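Local coordinates for N-acetylneuraminate epimerase (Escherichia coli, PDB 2UVK), which catalyses the interconversion of the alpha and beta anomers of N-acetylneuraminate in the periplasm, speeding the approach to anomeric equilibrium, at residues G80-F85 and G134-L139; H155-K160 and Y276-L281; T287-W292 and V336-K341; T31-L36 and N96-L101. All coordinates share one frame; numbering follows the deposited sequence.

Interaction 1. Residues G80-F85 and G134-L139; sequences GLTQVF and GYFEDL
Thr82 and Phe136 bring the short strand 82-84 up against helix 129-142, their CA atoms 6.2 Å apart. The strand belongs to an excursion of the second sheet of a Kelch beta-propeller, and the helix to the helical insert that interrupts the third sheet between strands 120-125 and 169-174. The main contact is a CH-pi interaction: Thr82 CG2 sits 3.9 Å from the centroid of the Phe136 ring and only 12° off its normal. Threonine suits the place because it is two-faced. With OG1 beside the backbone N and CG2 anti to it (chi1 -64°), the methyl lies on the ring while the hydroxyl is hydrogen-bonded to Lys76. Tyr135 CD2 lies over the opposite face, so the phenylalanine ring is sandwiched. Were Phe136 an alanine, the Thr82 methyl would probably lose the ring it rests on, and a gap would be likely to open between strand and helix. Leu81 adds a looser apolar touch, lying against the aliphatic part of Glu137, a residue that also packs on His104 of the second subunit. Nearer the backbone, the carbonyl oxygen Thr82 O lies 3.6 Å from Phe136 CB.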
loop_
_atom_site.group_PDB
_atom_site.type_symbol
_atom_site.label_atom_id
_atom_site.label_comp_id
_atom_site.label_asym_id
_atom_site.label_seq_id
_atom_site.Cartn_x
_atom_site.Cartn_y
_atom_site.Cartn_z
ATOM N N GLY B 80 -12.725 15.726 9.065
ATOM C CA GLY B 80 -12.297 17.011 8.591
ATOM C C GLY B 80 -10.818 17.153 8.249
ATOM O O GLY B 80 -10.332 18.262 8.058
ATOM N N LEU B 81 -10.096 16.042 8.200
ATOM C CA LEU B 81 -8.671 16.097 7.932
ATOM C C LEU B 81 -8.389 15.709 6.497
ATOM O O LEU B 81 -9.120 14.914 5.900
ATOM C CB LEU B 81 -7.894 15.189 8.863
ATOM C CG LEU B 81 -7.990 15.409 10.377
ATOM C CD1 LEU B 81 -6.991 14.489 11.080
ATOM C CD2 LEU B 81 -7.756 16.871 10.705
ATOM N N THR B 82 -7.324 16.289 5.957
ATOM C CA THR B 82 -6.888 15.997 4.613
ATOM C C THR B 82 -6.380 14.583 4.534
ATOM O O THR B 82 -5.595 14.121 5.379
ATOM C CB THR B 82 -5.778 16.988 4.225
ATOM O OG1 THR B 82 -6.328 18.322 4.191
ATOM C CG2 THR B 82 -5.159 16.652 2.872
ATOM N N GLN B 83 -6.810 13.894 3.478
ATOM C CA GLN B 83 -6.443 12.510 3.275
ATOM C C GLN B 83 -6.507 12.157 1.795
ATOM O O GLN B 83 -7.091 12.869 1.000
ATOM C CB GLN B 83 -7.370 11.569 4.022
ATOM C CG GLN B 83 -8.792 11.606 3.474
ATOM C CD GLN B 83 -9.545 10.326 3.656
ATOM O OE1 GLN B 83 -9.213 9.493 4.502
ATOM N NE2 GLN B 83 -10.664 10.216 2.945
ATOM N N VAL B 84 -5.957 10.995 1.493
ATOM C CA VAL B 84 -6.000 10.405 0.158
ATOM C C VAL B 84 -7.129 9.397 0.088
ATOM O O VAL B 84 -7.262 8.540 0.951
ATOM C CB VAL B 84 -4.656 9.660 -0.121
ATOM C CG1 VAL B 84 -4.669 8.946 -1.452
ATOM C CG2 VAL B 84 -3.518 10.602 -0.048
ATOM N N PHE B 85 -7.905 9.453 -0.995
ATOM C CA PHE B 85 -9.013 8.510 -1.192
ATOM C C PHE B 85 -8.620 7.336 -2.090
ATOM O O PHE B 85 -7.669 7.459 -2.850
ATOM C CB PHE B 85 -10.211 9.235 -1.843
ATOM C CG PHE B 85 -10.944 10.168 -0.908
ATOM C CD1 PHE B 85 -12.118 9.752 -0.335
ATOM C CD2 PHE B 85 -10.528 11.458 -0.695
ATOM C CE1 PHE B 85 -12.803 10.577 0.522
ATOM C CE2 PHE B 85 -11.218 12.286 0.139
ATOM C CZ PHE B 85 -12.383 11.826 0.735
ATOM N N GLY B 134 -0.929 10.335 7.562
ATOM C CA GLY B 134 -0.329 10.485 8.877
ATOM C C GLY B 134 0.278 11.853 9.052
ATOM O O GLY B 134 0.305 12.376 10.188
ATOM N N TYR B 135 0.813 12.436 7.992
ATOM C CA TYR B 135 1.385 13.804 8.086
ATOM C C TYR B 135 0.312 14.785 8.560
ATOM O O TYR B 135 0.520 15.616 9.450
ATOM C CB TYR B 135 1.949 14.228 6.738
ATOM C CG TYR B 135 2.533 15.615 6.680
ATOM C CD1 TYR B 135 3.758 15.907 7.297
ATOM C CD2 TYR B 135 1.883 16.632 6.018
ATOM C CE1 TYR B 135 4.285 17.141 7.221
ATOM C CE2 TYR B 135 2.404 17.889 5.934
ATOM C CZ TYR B 135 3.611 18.155 6.552
ATOM O OH TYR B 135 4.143 19.434 6.489
ATOM N N PHE B 136 -0.857 14.698 7.960
ATOM C CA PHE B 136 -1.940 15.614 8.343
ATOM C C PHE B 136 -2.520 15.266 9.702
ATOM O O PHE B 136 -2.973 16.181 10.431
ATOM C CB PHE B 136 -2.990 15.693 7.225
ATOM C CG PHE B 136 -2.473 16.401 6.036
ATOM C CD1 PHE B 136 -2.371 17.789 6.025
ATOM C CD2 PHE B 136 -1.994 15.695 4.944
ATOM C CE1 PHE B 136 -1.835 18.456 4.952
ATOM C CE2 PHE B 136 -1.439 16.353 3.886
ATOM C CZ PHE B 136 -1.380 17.731 3.861
ATOM N N GLU B 137 -2.520 13.990 10.085
ATOM C CA GLU B 137 -2.933 13.607 11.427
ATOM C C GLU B 137 -1.982 14.230 12.442
ATOM O O GLU B 137 -2.409 14.822 13.458
ATOM C CB GLU B 137 -2.973 12.101 11.605
ATOM C CG GLU B 137 -4.155 11.383 10.903
ATOM C CD GLU B 137 -4.019 9.857 10.939
ATOM O OE1 GLU B 137 -3.212 9.360 11.746
ATOM O OE2 GLU B 137 -4.719 9.148 10.157
ATOM N N ASP B 138 -0.686 14.118 12.159
ATOM C CA ASP B 138 0.336 14.679 13.070
ATOM C C ASP B 138 0.252 16.190 13.204
ATOM O O ASP B 138 0.294 16.736 14.330
ATOM C CB ASP B 138 1.737 14.261 12.631
ATOM C CG ASP B 138 1.958 12.780 12.776
ATOM O OD1 ASP B 138 1.110 12.107 13.421
ATOM O OD2 ASP B 138 3.004 12.303 12.268
ATOM N N LEU B 139 0.168 16.896 12.085
ATOM C CA LEU B 139 -0.057 18.367 12.148
ATOM C C LEU B 139 -1.312 18.730 12.924
ATOM O O LEU B 139 -1.330 19.728 13.674
ATOM C CB LEU B 139 -0.102 19.007 10.759
ATOM C CG LEU B 139 1.174 18.900 9.939
ATOM C CD1 LEU B 139 1.038 19.628 8.617
ATOM C CD2 LEU B 139 2.330 19.489 10.698
#

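Interaction 2. Residues H155-K160 and Y276-L281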
loop_
_atom_site.group_PDB
_atom_site.type_symbol
_atom_site.label_atom_id
_atom_site.label_comp_id
_atom_site.label_asym_id
_atom_site.label_seq_id
_atom_site.Cartn_x
_atom_site.Cartn_y
_atom_site.Cartn_z
ATOM N N HIS B 155 11.174 15.105 10.433
ATOM C CA HIS B 155 11.074 13.655 10.251
ATOM C C HIS B 155 10.505 13.370 8.853
ATOM O O HIS B 155 10.953 12.466 8.145
ATOM C CB HIS B 155 10.137 13.018 11.249
ATOM C CG HIS B 155 10.732 12.706 12.592
ATOM N ND1 HIS B 155 11.985 12.156 12.752
ATOM C CD2 HIS B 155 10.181 12.751 13.827
ATOM C CE1 HIS B 155 12.200 11.933 14.035
ATOM N NE2 HIS B 155 11.125 12.288 14.711
ATOM N N TYR B 156 9.513 14.145 8.456
ATOM C CA TYR B 156 8.825 13.860 7.176
ATOM C C TYR B 156 9.729 14.008 5.942
ATOM O O TYR B 156 9.685 13.180 5.019
ATOM C CB TYR B 156 7.616 14.766 7.027
ATOM C CG TYR B 156 6.707 14.416 5.850
ATOM C CD1 TYR B 156 5.868 13.321 5.902
ATOM C CD2 TYR B 156 6.680 15.226 4.727
ATOM C CE1 TYR B 156 5.017 13.020 4.820
ATOM C CE2 TYR B 156 5.840 14.943 3.639
ATOM C CZ TYR B 156 5.012 13.837 3.719
ATOM O OH TYR B 156 4.135 13.542 2.691
ATOM N N PHE B 157 10.527 15.073 5.890
ATOM C CA PHE B 157 11.318 15.373 4.702
ATOM C C PHE B 157 12.713 14.734 4.688
ATOM O O PHE B 157 13.305 14.614 3.629
ATOM C CB PHE B 157 11.410 16.878 4.484
ATOM C CG PHE B 157 10.116 17.505 4.111
ATOM C CD1 PHE B 157 9.600 17.307 2.843
ATOM C CD2 PHE B 157 9.407 18.302 4.991
ATOM C CE1 PHE B 157 8.388 17.878 2.467
ATOM C CE2 PHE B 157 8.190 18.859 4.617
ATOM C CZ PHE B 157 7.693 18.649 3.344
ATOM N N ASP B 158 13.171 14.248 5.834
ATOM C CA ASP B 158 14.527 13.682 5.940
ATOM C C ASP B 158 14.485 12.168 5.749
ATOM O O ASP B 158 14.736 11.377 6.674
ATOM C CB ASP B 158 15.153 14.014 7.299
ATOM C CG ASP B 158 16.611 13.597 7.387
ATOM O OD1 ASP B 158 17.235 13.406 6.322
ATOM O OD2 ASP B 158 17.117 13.461 8.526
ATOM N N LYS B 159 14.119 11.762 4.542
ATOM C CA LYS B 159 14.067 10.346 4.203
ATOM C C LYS B 159 14.542 10.180 2.777
ATOM O O LYS B 159 14.434 11.096 1.966
ATOM C CB LYS B 159 12.630 9.816 4.300
ATOM C CG LYS B 159 11.897 10.087 5.579
ATOM C CD LYS B 159 10.524 9.380 5.582
ATOM C CE LYS B 159 9.746 9.648 6.868
ATOM N NZ LYS B 159 10.503 9.261 8.087
ATOM N N LYS B 160 15.042 8.988 2.448
ATOM C CA LYS B 160 15.343 8.677 1.063
ATOM C C LYS B 160 14.040 8.474 0.292
ATOM O O LYS B 160 13.017 8.178 0.901
ATOM C CB LYS B 160 16.198 7.412 0.961
ATOM C CG LYS B 160 17.655 7.594 1.484
ATOM C CD LYS B 160 18.469 8.507 0.556
ATOM C CE LYS B 160 19.974 8.546 0.861
ATOM N NZ LYS B 160 20.805 9.216 -0.233
ATOM N N TYR B 276 16.345 16.299 2.141
ATOM C CA TYR B 276 15.386 17.403 2.025
ATOM C C TYR B 276 15.881 18.279 0.876
ATOM O O TYR B 276 16.525 19.322 1.075
ATOM C CB TYR B 276 15.291 18.127 3.363
ATOM C CG TYR B 276 14.214 19.186 3.529
ATOM C CD1 TYR B 276 13.983 19.750 4.777
ATOM C CD2 TYR B 276 13.425 19.626 2.473
ATOM C CE1 TYR B 276 13.026 20.722 4.971
ATOM C CE2 TYR B 276 12.456 20.604 2.664
ATOM C CZ TYR B 276 12.268 21.149 3.918
ATOM O OH TYR B 276 11.304 22.120 4.120
ATOM N N ALA B 277 15.603 17.823 -0.345
ATOM C CA ALA B 277 16.291 18.288 -1.537
ATOM C C ALA B 277 15.894 19.685 -1.990
ATOM O O ALA B 277 16.618 20.321 -2.766
ATOM C CB ALA B 277 16.074 17.295 -2.689
ATOM N N HIS B 278 14.727 20.143 -1.539
ATOM C CA HIS B 278 14.162 21.408 -1.977
ATOM C C HIS B 278 14.081 22.427 -0.840
ATOM O O HIS B 278 13.456 23.467 -1.000
ATOM C CB HIS B 278 12.769 21.193 -2.587
ATOM C CG HIS B 278 11.728 20.755 -1.605
ATOM N ND1 HIS B 278 11.900 19.695 -0.745
ATOM C CD2 HIS B 278 10.467 21.203 -1.392
ATOM C CE1 HIS B 278 10.805 19.525 -0.025
ATOM N NE2 HIS B 278 9.927 20.439 -0.389
ATOM N N GLU B 279 14.720 22.143 0.290
ATOM C CA GLU B 279 14.746 23.096 1.409
ATOM C C GLU B 279 15.199 24.497 0.966
ATOM O O GLU B 279 16.254 24.655 0.349
ATOM C CB GLU B 279 15.661 22.591 2.527
ATOM C CG GLU B 279 15.517 23.406 3.804
ATOM C CD GLU B 279 16.341 22.863 4.966
ATOM O OE1 GLU B 279 17.049 21.849 4.793
ATOM O OE2 GLU B 279 16.272 23.452 6.061
ATOM N N GLY B 280 14.368 25.501 1.230
ATOM C CA GLY B 280 14.700 26.889 0.890
ATOM C C GLY B 280 14.487 27.305 -0.555
ATOM O O GLY B 280 14.574 28.497 -0.873
ATOM N N LEU B 281 14.195 26.352 -1.442
ATOM C CA LEU B 281 14.051 26.666 -2.855
ATOM C C LEU B 281 12.616 27.106 -3.152
ATOM O O LEU B 281 11.673 26.676 -2.478
ATOM C CB LEU B 281 14.432 25.457 -3.728
ATOM C CG LEU B 281 15.835 24.861 -3.568
ATOM C CD1 LEU B 281 16.101 23.779 -4.591
ATOM C CD2 LEU B 281 16.896 25.958 -3.674
#
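Phe157, in the last turn of helix 146-157, packs its ring on that of Tyr276 in an offset stack, centroids 4.8 Å apart and planes at 14°. The fit is closest at the root of the side chain, where Phe157 CB lies over the tyrosine face, 3.8 Å from its centroid. With CG anti to the backbone N (chi1 -172°), Tyr276 swings its ring under Phe157 CB, the two side chains crossing at a slant, and Glu279 CB covers its other face. The phenylalanine is likewise enclosed, with Tyr156 CD2 over the face opposite the tyrosine. His278 comes in by its edge, CE1 lying 3.8 Å from Phe157 CD1, with the two ring planes at 63°. Aromatic residues suit the place because a ring offers broad faces on which neighbours can lie. A serine in place of Tyr276 would probably strip one face of Phe157 and leave the helix end less firmly tied to the loop. Away from the rings the contact slackens, and Asp158 and Gly280 are exposed. The three rings form an aromatic cluster close to the probable active site, His278 lying about 6 Å, side chain to side chain, from Glu209, the predicted proton acceptor.

Interaction 3. Residues T287-W292 and V336-K341; sequences TDIHLW and VLITVK
Ile289 and Ile338 meet tip to tip across the gap between two sheets, their CD1 methyls 3.9 Å apart although the CA atoms stand 8.9 Å from each other. Such a distance is too great for backbone pairing, and the strands are in fact partnered elsewhere, each within its own sheet; what joins them is purely apolar side-chain packing. This is the blade-to-blade contact of a beta-propeller, where successive twisted sheets lie face to face around the central axis. Both isoleucines hold CG1 beside the backbone N and CG2 anti to it (chi1 -59° at Ile289, -53° at Ile338), and in this shared rotamer they meet at two levels: CD1 against CD1, and Ile289 CG2 against Ile338 CG2 at 4.2 Å. Beta-branched residues are apt here, being well suited to extended backbone while filling the space between sheets with hydrocarbon. Two residues on, Leu291 and Val340 also face each other, their CA atoms 8.5 Å apart, but their side chains cross at a slant. There the modelled approach of the leucine CD1 is too close to be credible, and its exact fit is doubtful. The same interlayer takes in other strands on both sides: Ile338 also packs on Ile256 and Ala258 of strand 254-262 and on Ile321 of strand 318-322, while Val345 of strand 344-348 touches both Ile338 and Val340.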
loop_
_atom_site.group_PDB
_atom_site.type_symbol
_atom_site.label_atom_id
_atom_site.label_comp_id
_atom_site.label_asym_id
_atom_site.label_seq_id
_atom_site.Cartn_x
_atom_site.Cartn_y
_atom_site.Cartn_z
ATOM N N THR B 287 7.903 26.783 -18.943
ATOM C CA THR B 287 7.266 27.191 -20.188
ATOM C C THR B 287 7.672 26.291 -21.349
ATOM O O THR B 287 7.180 26.456 -22.446
ATOM C CB THR B 287 7.632 28.634 -20.594
ATOM O OG1 THR B 287 9.053 28.758 -20.689
ATOM C CG2 THR B 287 7.111 29.626 -19.592
ATOM N N ASP B 288 8.566 25.346 -21.100
ATOM C CA ASP B 288 9.102 24.494 -22.174
ATOM C C ASP B 288 8.051 23.593 -22.797
ATOM O O ASP B 288 7.173 23.081 -22.110
ATOM C CB ASP B 288 10.223 23.614 -21.631
ATOM C CG ASP B 288 11.520 24.373 -21.405
ATOM O OD1 ASP B 288 11.661 25.529 -21.881
ATOM O OD2 ASP B 288 12.405 23.795 -20.743
ATOM N N ILE B 289 8.156 23.392 -24.111
ATOM C CA ILE B 289 7.355 22.387 -24.824
ATOM C C ILE B 289 8.353 21.494 -25.537
ATOM O O ILE B 289 9.156 21.982 -26.339
ATOM C CB ILE B 289 6.400 22.978 -25.859
ATOM C CG1 ILE B 289 5.427 23.959 -25.208
ATOM C CG2 ILE B 289 5.609 21.868 -26.554
ATOM C CD1 ILE B 289 4.598 24.755 -26.201
ATOM N N HIS B 290 8.332 20.214 -25.184
ATOM C CA HIS B 290 9.212 19.205 -25.755
ATOM C C HIS B 290 8.394 18.335 -26.671
ATOM O O HIS B 290 7.228 18.016 -26.387
ATOM C CB HIS B 290 9.859 18.354 -24.663
ATOM C CG HIS B 290 10.515 19.160 -23.592
ATOM N ND1 HIS B 290 11.801 19.632 -23.703
ATOM C CD2 HIS B 290 10.042 19.621 -22.408
ATOM C CE1 HIS B 290 12.103 20.337 -22.628
ATOM N NE2 HIS B 290 11.054 20.341 -21.823
ATOM N N LEU B 291 8.988 17.986 -27.808
ATOM C CA LEU B 291 8.333 17.100 -28.749
ATOM C C LEU B 291 9.161 15.835 -28.849
ATOM O O LEU B 291 10.389 15.903 -28.976
ATOM C CB LEU B 291 8.191 17.787 -30.112
ATOM C CG LEU B 291 7.342 17.032 -31.144
ATOM C CD1 LEU B 291 5.873 16.959 -30.735
ATOM C CD2 LEU B 291 7.453 17.687 -32.516
ATOM N N TRP B 292 8.510 14.682 -28.759
ATOM C CA TRP B 292 9.215 13.411 -28.944
ATOM C C TRP B 292 8.860 12.914 -30.327
ATOM O O TRP B 292 7.795 12.340 -30.520
ATOM C CB TRP B 292 8.777 12.402 -27.895
ATOM C CG TRP B 292 9.550 11.129 -27.876
ATOM C CD1 TRP B 292 10.827 10.956 -27.435
ATOM C CD2 TRP B 292 9.070 9.829 -28.245
ATOM N NE1 TRP B 292 11.177 9.634 -27.524
ATOM C CE2 TRP B 292 10.117 8.917 -28.013
ATOM C CE3 TRP B 292 7.857 9.349 -28.760
ATOM C CZ2 TRP B 292 9.994 7.551 -28.280
ATOM C CZ3 TRP B 292 7.730 7.991 -29.021
ATOM C CH2 TRP B 292 8.798 7.106 -28.786
ATOM N N VAL B 336 -5.195 26.033 -23.927
ATOM C CA VAL B 336 -4.152 26.114 -24.944
ATOM C C VAL B 336 -4.279 24.880 -25.824
ATOM O O VAL B 336 -4.645 23.796 -25.352
ATOM C CB VAL B 336 -2.737 26.116 -24.272
ATOM C CG1 VAL B 336 -1.632 26.470 -25.283
ATOM C CG2 VAL B 336 -2.717 27.070 -23.079
ATOM N N LEU B 337 -3.975 25.041 -27.111
ATOM C CA LEU B 337 -3.901 23.922 -28.028
ATOM C C LEU B 337 -2.479 23.858 -28.594
ATOM O O LEU B 337 -1.961 24.853 -29.122
ATOM C CB LEU B 337 -4.932 24.087 -29.143
ATOM C CG LEU B 337 -5.272 22.812 -29.913
ATOM C CD1 LEU B 337 -5.897 21.708 -29.063
ATOM C CD2 LEU B 337 -6.214 23.204 -31.056
ATOM N N ILE B 338 -1.837 22.706 -28.451
ATOM C CA ILE B 338 -0.506 22.480 -28.996
ATOM C C ILE B 338 -0.638 21.449 -30.115
ATOM O O ILE B 338 -1.038 20.317 -29.883
ATOM C CB ILE B 338 0.511 22.017 -27.926
ATOM C CG1 ILE B 338 0.504 22.995 -26.740
ATOM C CG2 ILE B 338 1.923 21.953 -28.499
ATOM C CD1 ILE B 338 1.378 22.594 -25.563
ATOM N N THR B 339 -0.322 21.869 -31.339
ATOM C CA THR B 339 -0.376 20.978 -32.491
ATOM C C THR B 339 1.024 20.853 -33.088
ATOM O O THR B 339 1.827 21.785 -33.003
ATOM C CB THR B 339 -1.313 21.510 -33.586
ATOM O OG1 THR B 339 -2.495 22.093 -33.009
ATOM C CG2 THR B 339 -1.700 20.371 -34.555
ATOM N N VAL B 340 1.320 19.705 -33.691
ATOM C CA VAL B 340 2.568 19.560 -34.439
ATOM C C VAL B 340 2.266 19.650 -35.931
ATOM O O VAL B 340 1.466 18.874 -36.453
ATOM C CB VAL B 340 3.325 18.244 -34.123
ATOM C CG1 VAL B 340 3.685 18.171 -32.633
ATOM C CG2 VAL B 340 2.512 17.021 -34.561
ATOM N N LYS B 341 2.856 20.653 -36.582
ATOM C CA LYS B 341 2.973 20.722 -38.041
ATOM C C LYS B 341 4.453 20.430 -38.246
ATOM O O LYS B 341 5.291 21.302 -38.029
#

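Interaction 4. Residues T31-L36 and N96-L101; sequences TAWYKL and NSWVKL
Beside Trp98, whose indole meets that of Trp33, the side-chain oxygen Asn96 OD1 is gripped by two hydrogen-bonding partners, Tyr91 OH and Ala49 N. The contact joins neighbouring blades of the Kelch beta-propeller, strand 33-37 of the first sheet facing strand 97-100 at the outer margin of the second. Asn96 and Ser97 form a G1 beta bulge with strand 88-92, just ahead of the tryptophan. Trp98 is tied to the same connecting segment as Asn96, because its NE1 is hydrogen-bonded to Ala49 O; tryptophan suits the place, anchoring a polar edge while leaving a large hydrocarbon edge for the next blade. That edge makes an edge-to-face pair with Trp33: the six-membered ring of Trp98 and the five-membered ring of Trp33 have centroids 4.8 Å apart and planes at 55°. With CG beside the backbone N (chi1 -71°), Trp98 carries its benzene edge across to the face of Trp33, the side chains crossing at about a right angle. Phe51 and Tyr91 also pack on Trp98, while Trp33 is wedged against Leu68 and Val70 of strand 67-71. The corner atom Trp98 CZ2 stands over the pyrrole part of Trp33, 3.6 Å from Trp33 NE1 and equally far from Trp33 CD1.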
loop_
_atom_site.group_PDB
_atom_site.type_symbol
_atom_site.label_atom_id
_atom_site.label_comp_id
_atom_site.label_asym_id
_atom_site.label_seq_id
_atom_site.Cartn_x
_atom_site.Cartn_y
_atom_site.Cartn_z
ATOM N N THR B 31 -16.910 20.677 -5.966
ATOM C CA THR B 31 -17.655 19.531 -6.438
ATOM C C THR B 31 -18.224 19.709 -7.869
ATOM O O THR B 31 -18.897 18.794 -8.389
ATOM C CB THR B 31 -18.800 19.185 -5.496
ATOM O OG1 THR B 31 -19.654 20.339 -5.349
ATOM C CG2 THR B 31 -18.251 18.772 -4.123
ATOM N N ALA B 32 -17.935 20.849 -8.494
ATOM C CA ALA B 32 -18.528 21.166 -9.808
ATOM C C ALA B 32 -17.892 20.338 -10.919
ATOM O O ALA B 32 -16.684 20.110 -10.920
ATOM C CB ALA B 32 -18.392 22.623 -10.115
ATOM N N TRP B 33 -18.738 19.904 -11.863
ATOM C CA TRP B 33 -18.355 19.359 -13.152
ATOM C C TRP B 33 -19.059 20.156 -14.239
ATOM O O TRP B 33 -20.143 20.703 -14.004
ATOM C CB TRP B 33 -18.736 17.891 -13.265
ATOM C CG TRP B 33 -17.714 17.023 -12.611
ATOM C CD1 TRP B 33 -17.588 16.790 -11.284
ATOM C CD2 TRP B 33 -16.652 16.321 -13.257
ATOM N NE1 TRP B 33 -16.522 15.946 -11.055
ATOM C CE2 TRP B 33 -15.937 15.643 -12.258
ATOM C CE3 TRP B 33 -16.248 16.172 -14.594
ATOM C CZ2 TRP B 33 -14.834 14.860 -12.548
ATOM C CZ3 TRP B 33 -15.166 15.375 -14.876
ATOM C CH2 TRP B 33 -14.468 14.732 -13.869
ATOM N N TYR B 34 -18.397 20.241 -15.376
ATOM C CA TYR B 34 -18.929 20.897 -16.569
ATOM C C TYR B 34 -18.625 20.061 -17.786
ATOM O O TYR B 34 -17.659 19.327 -17.808
ATOM C CB TYR B 34 -18.308 22.272 -16.753
ATOM C CG TYR B 34 -18.252 23.114 -15.509
ATOM C CD1 TYR B 34 -19.300 23.941 -15.162
ATOM C CD2 TYR B 34 -17.130 23.085 -14.689
ATOM C CE1 TYR B 34 -19.236 24.722 -14.007
ATOM C CE2 TYR B 34 -17.056 23.871 -13.526
ATOM C CZ TYR B 34 -18.104 24.678 -13.200
ATOM O OH TYR B 34 -18.013 25.454 -12.035
ATOM N N LYS B 35 -19.461 20.207 -18.820
ATOM C CA LYS B 35 -19.180 19.602 -20.124
ATOM C C LYS B 35 -19.203 20.648 -21.231
ATOM O O LYS B 35 -19.813 21.690 -21.091
ATOM C CB LYS B 35 -20.165 18.488 -20.440
ATOM C CG LYS B 35 -21.594 18.949 -20.755
ATOM C CD LYS B 35 -22.445 17.727 -20.979
ATOM C CE LYS B 35 -23.876 18.075 -21.283
ATOM N NZ LYS B 35 -24.654 16.803 -21.464
ATOM N N LEU B 36 -18.506 20.361 -22.315
ATOM C CA LEU B 36 -18.532 21.244 -23.475
ATOM C C LEU B 36 -18.505 20.409 -24.755
ATOM O O LEU B 36 -17.734 19.473 -24.894
ATOM C CB LEU B 36 -17.351 22.208 -23.399
ATOM C CG LEU B 36 -17.226 23.238 -24.509
ATOM C CD1 LEU B 36 -16.759 24.572 -23.961
ATOM C CD2 LEU B 36 -16.275 22.710 -25.597
ATOM N N ASN B 96 -27.257 12.239 -16.330
ATOM C CA ASN B 96 -26.636 13.307 -15.526
ATOM C C ASN B 96 -26.657 12.964 -14.037
ATOM O O ASN B 96 -27.089 13.762 -13.203
ATOM C CB ASN B 96 -27.327 14.646 -15.799
ATOM C CG ASN B 96 -26.613 15.853 -15.173
ATOM O OD1 ASN B 96 -25.383 15.893 -15.036
ATOM N ND2 ASN B 96 -27.396 16.858 -14.814
ATOM N N SER B 97 -26.141 11.772 -13.714
ATOM C CA SER B 97 -26.209 11.261 -12.352
ATOM C C SER B 97 -24.918 10.540 -11.989
ATOM O O SER B 97 -24.334 9.844 -12.824
ATOM C CB SER B 97 -27.416 10.309 -12.180
ATOM O OG SER B 97 -27.351 9.212 -13.074
ATOM N N TRP B 98 -24.549 10.682 -10.718
ATOM C CA TRP B 98 -23.344 10.027 -10.140
ATOM C C TRP B 98 -23.745 8.887 -9.221
ATOM O O TRP B 98 -24.760 8.966 -8.516
ATOM C CB TRP B 98 -22.561 11.023 -9.297
ATOM C CG TRP B 98 -21.859 12.076 -10.049
ATOM C CD1 TRP B 98 -22.316 13.328 -10.326
ATOM C CD2 TRP B 98 -20.514 12.013 -10.582
ATOM N NE1 TRP B 98 -21.362 14.035 -11.028
ATOM C CE2 TRP B 98 -20.245 13.255 -11.186
ATOM C CE3 TRP B 98 -19.532 11.013 -10.618
ATOM C CZ2 TRP B 98 -19.037 13.535 -11.830
ATOM C CZ3 TRP B 98 -18.307 11.305 -11.247
ATOM C CH2 TRP B 98 -18.083 12.544 -11.853
ATOM N N VAL B 99 -22.920 7.844 -9.181
ATOM C CA VAL B 99 -22.973 6.862 -8.106
ATOM C C VAL B 99 -21.557 6.552 -7.644
ATOM O O VAL B 99 -20.625 6.564 -8.425
ATOM C CB VAL B 99 -23.716 5.572 -8.509
ATOM C CG1 VAL B 99 -22.992 4.805 -9.600
ATOM C CG2 VAL B 99 -24.000 4.706 -7.277
ATOM N N LYS B 100 -21.413 6.291 -6.359
ATOM C CA LYS B 100 -20.151 5.763 -5.831
ATOM C C LYS B 100 -20.197 4.265 -6.022
ATOM O O LYS B 100 -21.230 3.629 -5.784
ATOM C CB LYS B 100 -20.018 6.095 -4.358
ATOM C CG LYS B 100 -18.716 5.571 -3.749
ATOM C CD LYS B 100 -18.528 5.993 -2.302
ATOM C CE LYS B 100 -17.273 5.357 -1.783
ATOM N NZ LYS B 100 -17.067 5.545 -0.312
ATOM N N LEU B 101 -19.109 3.683 -6.498
ATOM C CA LEU B 101 -19.061 2.247 -6.717
ATOM C C LEU B 101 -18.599 1.560 -5.436
ATOM O O LEU B 101 -17.814 2.138 -4.645
ATOM C CB LEU B 101 -18.144 1.887 -7.898
ATOM C CG LEU B 101 -18.456 2.567 -9.234
ATOM C CD1 LEU B 101 -17.511 2.065 -10.318
ATOM C CD2 LEU B 101 -19.918 2.348 -9.648
#

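The four contacts divide between the propeller body and the helical insert beside it. Interactions 3 and 4 pack adjacent blades together in different sectors of the ring, with centres about 30 Å apart and no touch between them. Interactions 1 and 2 hold the two insert helices, one to an excursion of the second sheet, the other to a loop before strand 284-293. They meet directly where Tyr135 CD1 lies 3.6 Å from Tyr156 CG, and both reach the second subunit of the homodimer. Interaction 2 lies nearer the probable active site: the side chain of His278 is about 6 Å from that of Glu209, against about 11 Å for Phe136.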